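Local coordinates for hypothetical protein (Nostoc punctiforme, PDB 2O62) that is of unknown function but consists of two calycin-like beta-sheet domains, the second related by family to the C-terminal domain of an ATP synthase biogenesis factor, at residues A[144-149]-A[167-172]; A[90-95]-A[233-238]; A[101-106]-A[122-127]. All blocks are in the same frame, centred on the assembly; numbering follows the deposited sequence. Where two conformers were deposited one is given.

Contacts 1 and 3 each join the two strands of an antiparallel hairpin, contact 1 in the ten-stranded C-terminal barrel and contact 3 in the N-terminal sheet, their centres about 25 Å apart. Contact 2 brings these two domains together through apolar side chains and glycine backbone, and its centre lies nearer the middle of the chain than either of the others. Contact 1 divides its side chains between a buried apolar face and a more exposed charged one. Contact 3 instead buries charge, gathering arginines round E125. Contacts 2 and 3 touch, since E95 forms a salt bridge with R106 on the neighbouring strand, whereas contact 1 touches neither.

Contact 1: A[144-149]-A[167-172]; sequences LGEWRG and TLKIQL
G145 and W147 pair with I170 and L168 in an antiparallel ladder between strands 145-155 and 162-172, the first hairpin of the C-terminal barrel. Two backbone bonds close each hydrogen-bonded pair; G145 N reaches I170 O at 2.9 Å, and W147 N reaches L168 O at 2.8 Å, the latter more bent, at 144°. The same L168 O lies at the edge of the W147 indole, 3.6 Å from CD1. W147 CB rests on L168 CB, and the ring turns to the buried face shared with L168 and I170, where its NE1 bonds to L143 O. The L144 side chain crosses that of I170 at about a right angle, CD2 lying 3.9 Å from I170 CG2, and also meets L172 CG. The other face is charged. E146 and K169 run side by side with extended chains, CG on CG at 3.7 Å, the lysine NZ stopping short of a salt bridge. The bend of R148 at chi2 (-77°) brings CD to 3.4 Å from T167 OG1. Its NH1 (3.0 Å) and NH2 meet E146 OE1 end-on, while T167 CG2 lies over one guanidinium face. At G145 a CB would press against the carbonyl O of L144. G145-E146-W147 is consistent with the Gly-x-Trp signature of calycin barrels, where an arginine packs on the tryptophan; R246 and R269 both touch W147 here.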
loop_
_atom_site.group_PDB
_atom_site.type_symbol
_atom_site.label_atom_id
_atom_site.label_comp_id
_atom_site.label_asym_id
_atom_site.label_seq_id
_atom_site.Cartn_x
_atom_site.Cartn_y
_atom_site.Cartn_z
ATOM N N LEU A 144 0.851 7.477 17.677
ATOM C CA LEU A 144 1.557 8.544 18.357
ATOM C C LEU A 144 2.844 7.988 18.955
ATOM O O LEU A 144 2.864 6.899 19.547
ATOM C CB LEU A 144 0.713 9.149 19.471
ATOM C CG LEU A 144 -0.589 9.802 19.051
ATOM C CD1 LEU A 144 -1.368 10.211 20.269
ATOM C CD2 LEU A 144 -0.313 11.003 18.160
ATOM N N GLY A 145 3.922 8.747 18.811
ATOM C CA GLY A 145 5.197 8.374 19.368
ATOM C C GLY A 145 6.232 8.540 18.291
ATOM O O GLY A 145 6.053 9.354 17.386
ATOM N N GLU A 146 7.278 7.730 18.386
ATOM C CA GLU A 146 8.353 7.698 17.421
ATOM C C GLU A 146 8.621 6.317 16.891
ATOM O O GLU A 146 8.527 5.352 17.603
ATOM C CB GLU A 146 9.621 8.205 18.075
ATOM C CG GLU A 146 9.551 9.687 18.337
ATOM C CD GLU A 146 10.823 10.256 18.936
ATOM O OE1 GLU A 146 11.929 9.678 18.703
ATOM O OE2 GLU A 146 10.699 11.271 19.660
ATOM N N TRP A 147 8.983 6.269 15.621
ATOM C CA TRP A 147 9.185 5.070 14.837
ATOM C C TRP A 147 10.514 5.222 14.128
ATOM O O TRP A 147 10.843 6.323 13.659
ATOM C CB TRP A 147 8.077 4.912 13.786
ATOM C CG TRP A 147 6.709 4.859 14.398
ATOM C CD1 TRP A 147 5.925 5.928 14.855
ATOM C CD2 TRP A 147 5.986 3.667 14.720
ATOM N NE1 TRP A 147 4.759 5.433 15.416
ATOM C CE2 TRP A 147 4.767 4.061 15.332
ATOM C CE3 TRP A 147 6.253 2.304 14.546
ATOM C CZ2 TRP A 147 3.826 3.122 15.783
ATOM C CZ3 TRP A 147 5.319 1.389 14.981
ATOM C CH2 TRP A 147 4.114 1.800 15.573
ATOM N N ARG A 148 11.285 4.145 14.066
ATOM C CA ARG A 148 12.585 4.175 13.397
ATOM C C ARG A 148 12.710 2.914 12.566
ATOM O O ARG A 148 12.355 1.837 13.025
ATOM C CB ARG A 148 13.741 4.162 14.430
ATOM C CG ARG A 148 13.919 5.376 15.323
ATOM C CD ARG A 148 14.578 6.596 14.627
ATOM N NE ARG A 148 15.032 7.594 15.615
ATOM C CZ ARG A 148 14.213 8.351 16.354
ATOM N NH1 ARG A 148 12.878 8.255 16.226
ATOM N NH2 ARG A 148 14.723 9.220 17.227
ATOM N N GLY A 149 13.312 3.033 11.394
ATOM C CA GLY A 149 13.571 1.883 10.591
ATOM C C GLY A 149 14.372 2.167 9.358
ATOM O O GLY A 149 15.202 3.067 9.339
ATOM N N THR A 167 12.754 7.801 9.952
ATOM C CA THR A 167 12.265 8.231 11.247
ATOM C C THR A 167 10.839 8.768 11.009
ATOM O O THR A 167 10.574 9.473 10.031
ATOM C CB THR A 167 13.170 9.357 11.820
ATOM O OG1 THR A 167 14.501 8.847 12.067
ATOM C CG2 THR A 167 12.632 9.869 13.125
ATOM N N LEU A 168 9.929 8.474 11.910
ATOM C CA LEU A 168 8.609 9.067 11.870
ATOM C C LEU A 168 8.230 9.424 13.287
ATOM O O LEU A 168 8.265 8.572 14.171
ATOM C CB LEU A 168 7.650 8.043 11.281
ATOM C CG LEU A 168 6.149 8.258 11.259
ATOM C CD1 LEU A 168 5.861 9.565 10.638
ATOM C CD2 LEU A 168 5.562 7.121 10.380
ATOM N N LYS A 169 7.939 10.696 13.527
ATOM C CA LYS A 169 7.478 11.180 14.834
ATOM C C LYS A 169 6.071 11.743 14.644
ATOM O O LYS A 169 5.841 12.511 13.710
ATOM C CB LYS A 169 8.408 12.285 15.379
ATOM C CG LYS A 169 9.888 11.900 15.347
ATOM C CD LYS A 169 10.824 12.913 15.970
ATOM C CE LYS A 169 12.244 12.322 16.146
ATOM N NZ LYS A 169 13.184 13.264 16.868
ATOM N N ILE A 170 5.141 11.352 15.507
ATOM C CA ILE A 170 3.765 11.774 15.407
ATOM C C ILE A 170 3.326 12.174 16.806
ATOM O O ILE A 170 3.418 11.385 17.733
ATOM C CB ILE A 170 2.869 10.641 14.832
ATOM C CG1 ILE A 170 3.430 10.206 13.494
ATOM C CG2 ILE A 170 1.443 11.115 14.650
ATOM C CD1 ILE A 170 2.675 9.069 12.860
ATOM N N GLN A 171 2.922 13.424 16.966
ATOM C CA GLN A 171 2.456 13.872 18.249
ATOM C C GLN A 171 1.270 14.813 18.086
ATOM O O GLN A 171 1.155 15.497 17.068
ATOM C CB GLN A 171 3.586 14.561 19.023
ATOM C CG GLN A 171 4.898 13.701 19.194
ATOM C CD GLN A 171 4.868 12.451 20.191
ATOM O OE1 GLN A 171 3.852 12.081 20.833
ATOM N NE2 GLN A 171 6.042 11.818 20.304
ATOM N N LEU A 172 0.402 14.851 19.102
ATOM C CA LEU A 172 -0.669 15.819 19.138
ATOM C C LEU A 172 -0.055 17.097 19.667
ATOM O O LEU A 172 0.793 17.036 20.572
ATOM C CB LEU A 172 -1.796 15.375 20.079
ATOM C CG LEU A 172 -2.473 14.070 19.652
ATOM C CD1 LEU A 172 -3.535 13.651 20.687
ATOM C CD2 LEU A 172 -3.092 14.205 18.276
#

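Contact 2: A[90-95]-A[233-238]; sequences SEFGGE and LFLEAG
F92 drives the far end of its ring between L233 and L235, with CZ 3.9 Å from both L233 CB and L235 CB. CG, anti to the backbone N (chi1 -170°), is carried toward strand 233-242, and the ring slides past the two leucines, which point the opposite way. L233 CD1 sits over one face, 4.2 Å above the plane and displaced toward the rim, while the peptide linking F234 to L235 meets the ring at its edge; F234 C is 4.0 Å from F92 CZ. L235 CD1 adds a contact to F92 CE2 at 4.0 Å. Here strand 93-100 of the N-terminal sheet is laid against strand 233-242 of the C-terminal barrel, so the two calycin-like domains touch here. The short strand segments cross at -39° and run 8.0 Å apart, too far for paired strands and close for packed sheets, in keeping with the glycines at the interface. Beyond the phenyl ring, L235 CD2 lies 3.6 Å from G93 O and equally near G94 C. With no side chain at G94 on the side facing the barrel, the leucine branch can rest directly on the peptide, and at both glycines a CB would collide with the carbonyl O of the preceding residue. F111 and V227 pack on F92 as well, the F111 ring inclined at about 50°, and the side chains of Q109 and F111 also touch L235.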
loop_
_atom_site.group_PDB
_atom_site.type_symbol
_atom_site.label_atom_id
_atom_site.label_comp_id
_atom_site.label_asym_id
_atom_site.label_seq_id
_atom_site.Cartn_x
_atom_site.Cartn_y
_atom_site.Cartn_z
ATOM N N SER A 90 -6.029 8.076 -18.273
ATOM C CA SER A 90 -5.472 7.107 -17.353
ATOM C C SER A 90 -5.520 7.699 -15.993
ATOM O O SER A 90 -4.637 8.480 -15.663
ATOM C CB SER A 90 -4.020 6.796 -17.664
ATOM O OG SER A 90 -3.897 6.048 -18.867
ATOM N N GLU A 91 -6.524 7.308 -15.192
ATOM C CA GLU A 91 -6.663 7.795 -13.820
ATOM C C GLU A 91 -5.539 7.330 -12.906
ATOM O O GLU A 91 -4.927 6.306 -13.113
ATOM C CB GLU A 91 -7.993 7.325 -13.212
ATOM C CG GLU A 91 -9.227 7.943 -13.856
ATOM C CD GLU A 91 -10.545 7.233 -13.519
ATOM O OE1 GLU A 91 -10.553 6.064 -13.071
ATOM O OE2 GLU A 91 -11.585 7.875 -13.761
ATOM N N PHE A 92 -5.315 8.084 -11.839
ATOM C CA PHE A 92 -4.364 7.686 -10.811
ATOM C C PHE A 92 -5.006 6.577 -9.938
ATOM O O PHE A 92 -6.224 6.412 -9.874
ATOM C CB PHE A 92 -3.998 8.882 -9.952
ATOM C CG PHE A 92 -2.845 8.644 -8.999
ATOM C CD1 PHE A 92 -1.636 8.127 -9.466
ATOM C CD2 PHE A 92 -2.958 9.004 -7.681
ATOM C CE1 PHE A 92 -0.593 7.955 -8.622
ATOM C CE2 PHE A 92 -1.917 8.850 -6.815
ATOM C CZ PHE A 92 -0.737 8.309 -7.283
ATOM N N GLY A 93 -4.150 5.801 -9.307
ATOM C CA GLY A 93 -4.551 4.662 -8.512
ATOM C C GLY A 93 -3.496 3.583 -8.520
ATOM O O GLY A 93 -2.384 3.809 -8.999
ATOM N N GLY A 94 -3.832 2.412 -7.986
ATOM C CA GLY A 94 -2.919 1.285 -8.015
ATOM C C GLY A 94 -3.024 0.546 -6.683
ATOM O O GLY A 94 -3.796 0.922 -5.806
ATOM N N GLU A 95 -2.218 -0.500 -6.535
ATOM C CA GLU A 95 -2.314 -1.416 -5.403
ATOM C C GLU A 95 -0.987 -1.482 -4.656
ATOM O O GLU A 95 0.071 -1.610 -5.283
ATOM C CB GLU A 95 -2.644 -2.803 -5.922
ATOM C CG GLU A 95 -2.682 -3.894 -4.859
ATOM C CD GLU A 95 -2.941 -5.275 -5.430
ATOM O OE1 GLU A 95 -3.030 -5.416 -6.665
ATOM O OE2 GLU A 95 -3.036 -6.234 -4.657
ATOM N N LEU A 233 3.717 12.280 -8.167
ATOM C CA LEU A 233 2.640 11.627 -7.461
ATOM C C LEU A 233 3.152 10.420 -6.712
ATOM O O LEU A 233 4.049 9.698 -7.165
ATOM C CB LEU A 233 1.563 11.192 -8.443
ATOM C CG LEU A 233 0.835 12.322 -9.166
ATOM C CD1 LEU A 233 0.077 11.821 -10.392
ATOM C CD2 LEU A 233 -0.140 12.974 -8.208
ATOM N N PHE A 234 2.536 10.184 -5.567
ATOM C CA PHE A 234 2.954 9.141 -4.622
ATOM C C PHE A 234 1.676 8.461 -4.108
ATOM O O PHE A 234 0.798 9.119 -3.572
ATOM C CB PHE A 234 3.740 9.750 -3.458
ATOM C CG PHE A 234 4.933 10.576 -3.911
ATOM C CD1 PHE A 234 6.170 9.977 -4.100
ATOM C CD2 PHE A 234 4.818 11.948 -4.128
ATOM C CE1 PHE A 234 7.262 10.712 -4.529
ATOM C CE2 PHE A 234 5.911 12.687 -4.573
ATOM C CZ PHE A 234 7.136 12.070 -4.769
ATOM N N LEU A 235 1.553 7.169 -4.369
ATOM C CA LEU A 235 0.463 6.348 -3.842
ATOM C C LEU A 235 1.045 5.633 -2.617
ATOM O O LEU A 235 2.038 4.963 -2.735
ATOM C CB LEU A 235 0.118 5.344 -4.913
ATOM C CG LEU A 235 -1.072 4.474 -4.740
ATOM C CD1 LEU A 235 -2.295 5.316 -4.962
ATOM C CD2 LEU A 235 -0.978 3.293 -5.723
ATOM N N GLU A 236 0.438 5.817 -1.446
ATOM C CA GLU A 236 1.010 5.295 -0.196
ATOM C C GLU A 236 -0.070 4.584 0.609
ATOM O O GLU A 236 -1.257 4.951 0.601
ATOM C CB GLU A 236 1.720 6.362 0.703
ATOM C CG GLU A 236 2.414 5.792 2.052
ATOM C CD GLU A 236 3.292 6.836 2.792
ATOM O OE1 GLU A 236 3.111 8.026 2.465
ATOM O OE2 GLU A 236 4.159 6.498 3.665
ATOM N N ALA A 237 0.383 3.519 1.256
ATOM C CA ALA A 237 -0.402 2.774 2.215
ATOM C C ALA A 237 0.547 2.347 3.330
ATOM O O ALA A 237 1.758 2.310 3.164
ATOM C CB ALA A 237 -1.008 1.532 1.540
ATOM N N GLY A 238 -0.047 1.945 4.419
ATOM C CA GLY A 238 0.650 1.522 5.628
ATOM C C GLY A 238 -0.093 0.377 6.245
ATOM O O GLY A 238 -1.298 0.199 6.030
#

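Contact 3: A[101-106]-A[122-127]; sequences ENRRLR and LIREHL
The R106 guanidinium carries I123 CD1 over one face, 3.6 Å above its plane and offset toward the rim, and meets the E125 carboxylate at its edge. The R104 guanidinium, its plane only 19° from that of the carboxylate, likewise has E125 at its edge and R106 CD over one face. Each arginine grips E125 side-on, through NE and NH2. OE1 of E125 accepts from R104 NE (3.0 Å), R104 NH2 (3.1 Å) and R106 NE (2.9 Å), the R104 donors on its syn side and R106 NE from above the plane. R106 NH2 reaches E125 OE2 almost straight (2.9 Å, 175°). On the opposite side of the hairpin, R103 folds back, its bend at chi3 (-36°) bringing NE over the E125 carbonyl. That NE bonds to E125 O at 2.9 Å from the face opposite R104 N, while R103 NH2 bonds to R104 O. On the same face as R103, L105 CD1 packs on L122 CD1 at 3.7 Å. Strands 103-111 and 117-127 form an antiparallel hairpin, R104 pairing with E125 and R106 with I123. R104 NH1 is hydrogen-bonded to N12 OD1, and R104 makes a cation-pi contact with W16, recalling the arginine-tryptophan pair of calycins; R103 reaches D217 in the other domain. Several donors on a buried carboxylate would favour an ionised E125, and E95, bridged to R106 NH1, would help balance the two arginines.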
loop_
_atom_site.group_PDB
_atom_site.type_symbol
_atom_site.label_atom_id
_atom_site.label_comp_id
_atom_site.label_asym_id
_atom_site.label_seq_id
_atom_site.Cartn_x
_atom_site.Cartn_y
_atom_site.Cartn_z
ATOM N N GLU A 101 4.187 -13.199 7.056
ATOM C CA GLU A 101 3.888 -14.488 7.672
ATOM C C GLU A 101 2.636 -15.100 7.001
ATOM O O GLU A 101 2.672 -15.354 5.800
ATOM C CB GLU A 101 3.790 -14.332 9.214
ATOM C CG GLU A 101 5.122 -13.841 9.830
ATOM C CD GLU A 101 5.134 -13.758 11.355
ATOM O OE1 GLU A 101 4.047 -13.850 11.999
ATOM O OE2 GLU A 101 6.242 -13.555 11.916
ATOM N N ASN A 102 1.553 -15.316 7.744
ATOM C CA ASN A 102 0.336 -15.965 7.201
ATOM C C ASN A 102 -0.680 -15.004 6.575
ATOM O O ASN A 102 -1.803 -15.396 6.325
ATOM C CB ASN A 102 -0.396 -16.809 8.287
ATOM C CG ASN A 102 -1.180 -15.947 9.306
ATOM O OD1 ASN A 102 -0.614 -14.988 9.894
ATOM N ND2 ASN A 102 -2.479 -16.300 9.546
ATOM N N ARG A 103 -0.309 -13.741 6.429
ATOM C CA ARG A 103 -1.218 -12.677 6.034
ATOM C C ARG A 103 -0.725 -11.939 4.818
ATOM O O ARG A 103 0.484 -11.773 4.622
ATOM C CB ARG A 103 -1.345 -11.628 7.159
ATOM C CG ARG A 103 -2.155 -12.078 8.369
ATOM C CD ARG A 103 -3.662 -12.203 8.161
ATOM N NE ARG A 103 -4.132 -11.161 7.258
ATOM C CZ ARG A 103 -4.447 -9.925 7.617
ATOM N NH1 ARG A 103 -4.510 -9.604 8.899
ATOM N NH2 ARG A 103 -4.760 -9.036 6.677
ATOM N N ARG A 104 -1.677 -11.470 4.019
ATOM C CA ARG A 104 -1.438 -10.364 3.097
ATOM C C ARG A 104 -2.446 -9.284 3.413
ATOM O O ARG A 104 -3.577 -9.567 3.866
ATOM C CB ARG A 104 -1.515 -10.749 1.630
ATOM C CG ARG A 104 -0.744 -11.976 1.272
ATOM C CD ARG A 104 -0.447 -12.051 -0.202
ATOM N NE ARG A 104 -1.640 -12.208 -1.003
ATOM C CZ ARG A 104 -1.673 -12.356 -2.321
ATOM N NH1 ARG A 104 -0.554 -12.387 -3.021
ATOM N NH2 ARG A 104 -2.833 -12.489 -2.951
ATOM N N LEU A 105 -2.030 -8.043 3.211
ATOM C CA LEU A 105 -2.936 -6.906 3.271
ATOM C C LEU A 105 -2.674 -6.122 2.032
ATOM O O LEU A 105 -1.542 -5.621 1.846
ATOM C CB LEU A 105 -2.690 -5.983 4.468
ATOM C CG LEU A 105 -3.593 -4.742 4.220
ATOM C CD1 LEU A 105 -4.969 -4.970 4.884
ATOM C CD2 LEU A 105 -3.073 -3.440 4.512
ATOM N N ARG A 106 -3.698 -6.024 1.183
ATOM C CA ARG A 106 -3.526 -5.412 -0.126
ATOM C C ARG A 106 -4.513 -4.268 -0.232
ATOM O O ARG A 106 -5.701 -4.450 0.042
ATOM C CB ARG A 106 -3.722 -6.394 -1.241
ATOM C CG ARG A 106 -2.936 -7.601 -1.025
ATOM C CD ARG A 106 -2.857 -8.514 -2.233
ATOM N NE ARG A 106 -4.023 -9.359 -2.434
ATOM C CZ ARG A 106 -4.734 -9.430 -3.561
ATOM N NH1 ARG A 106 -4.480 -8.643 -4.600
ATOM N NH2 ARG A 106 -5.699 -10.329 -3.679
ATOM N N LEU A 122 -9.811 -2.934 0.085
ATOM C CA LEU A 122 -8.962 -3.522 1.096
ATOM C C LEU A 122 -9.138 -5.000 1.028
ATOM O O LEU A 122 -10.234 -5.483 1.173
ATOM C CB LEU A 122 -9.326 -2.996 2.466
ATOM C CG LEU A 122 -8.314 -3.255 3.572
ATOM C CD1 LEU A 122 -7.065 -2.399 3.347
ATOM C CD2 LEU A 122 -9.001 -2.879 4.878
ATOM N N ILE A 123 -8.050 -5.707 0.714
ATOM C CA ILE A 123 -8.088 -7.123 0.563
ATOM C C ILE A 123 -7.276 -7.715 1.723
ATOM O O ILE A 123 -6.040 -7.608 1.763
ATOM C CB ILE A 123 -7.520 -7.540 -0.784
ATOM C CG1 ILE A 123 -8.287 -6.838 -1.932
ATOM C CG2 ILE A 123 -7.560 -9.049 -0.927
ATOM C CD1 ILE A 123 -7.613 -6.975 -3.339
ATOM N N ARG A 124 -7.986 -8.341 2.658
ATOM C CA ARG A 124 -7.382 -8.928 3.862
ATOM C C ARG A 124 -7.399 -10.431 3.742
ATOM O O ARG A 124 -8.457 -11.022 3.792
ATOM C CB ARG A 124 -8.157 -8.516 5.118
ATOM C CG ARG A 124 -8.090 -7.031 5.393
ATOM C CD ARG A 124 -9.165 -6.592 6.349
ATOM N NE ARG A 124 -10.443 -6.443 5.683
ATOM C CZ ARG A 124 -11.579 -6.079 6.287
ATOM N NH1 ARG A 124 -11.604 -5.834 7.570
ATOM N NH2 ARG A 124 -12.670 -5.932 5.567
ATOM N N GLU A 125 -6.215 -11.022 3.633
ATOM C CA GLU A 125 -6.061 -12.419 3.295
ATOM C C GLU A 125 -5.205 -13.133 4.312
ATOM O O GLU A 125 -4.215 -12.591 4.792
ATOM C CB GLU A 125 -5.432 -12.564 1.921
ATOM C CG GLU A 125 -6.370 -12.170 0.777
ATOM C CD GLU A 125 -5.658 -11.976 -0.526
ATOM O OE1 GLU A 125 -4.497 -11.522 -0.522
ATOM O OE2 GLU A 125 -6.258 -12.257 -1.587
ATOM N N HIS A 126 -5.595 -14.363 4.615
ATOM C CA HIS A 126 -4.846 -15.253 5.498
ATOM C C HIS A 126 -4.700 -16.586 4.767
ATOM O O HIS A 126 -5.563 -17.046 3.974
ATOM C CB HIS A 126 -5.536 -15.422 6.852
ATOM C CG HIS A 126 -6.904 -16.001 6.759
ATOM N ND1 HIS A 126 -8.024 -15.232 6.505
ATOM C CD2 HIS A 126 -7.330 -17.288 6.821
ATOM C CE1 HIS A 126 -9.082 -16.025 6.440
ATOM N NE2 HIS A 126 -8.688 -17.276 6.618
ATOM N N LEU A 127 -3.580 -17.223 5.000
ATOM C CA LEU A 127 -3.354 -18.540 4.445
ATOM C C LEU A 127 -4.429 -19.499 4.944
ATOM O O LEU A 127 -4.724 -19.552 6.155
ATOM C CB LEU A 127 -1.984 -19.067 4.845
ATOM C CG LEU A 127 -0.844 -18.466 4.063
ATOM C CD1 LEU A 127 0.403 -19.042 4.683
ATOM C CD2 LEU A 127 -0.962 -18.832 2.533
#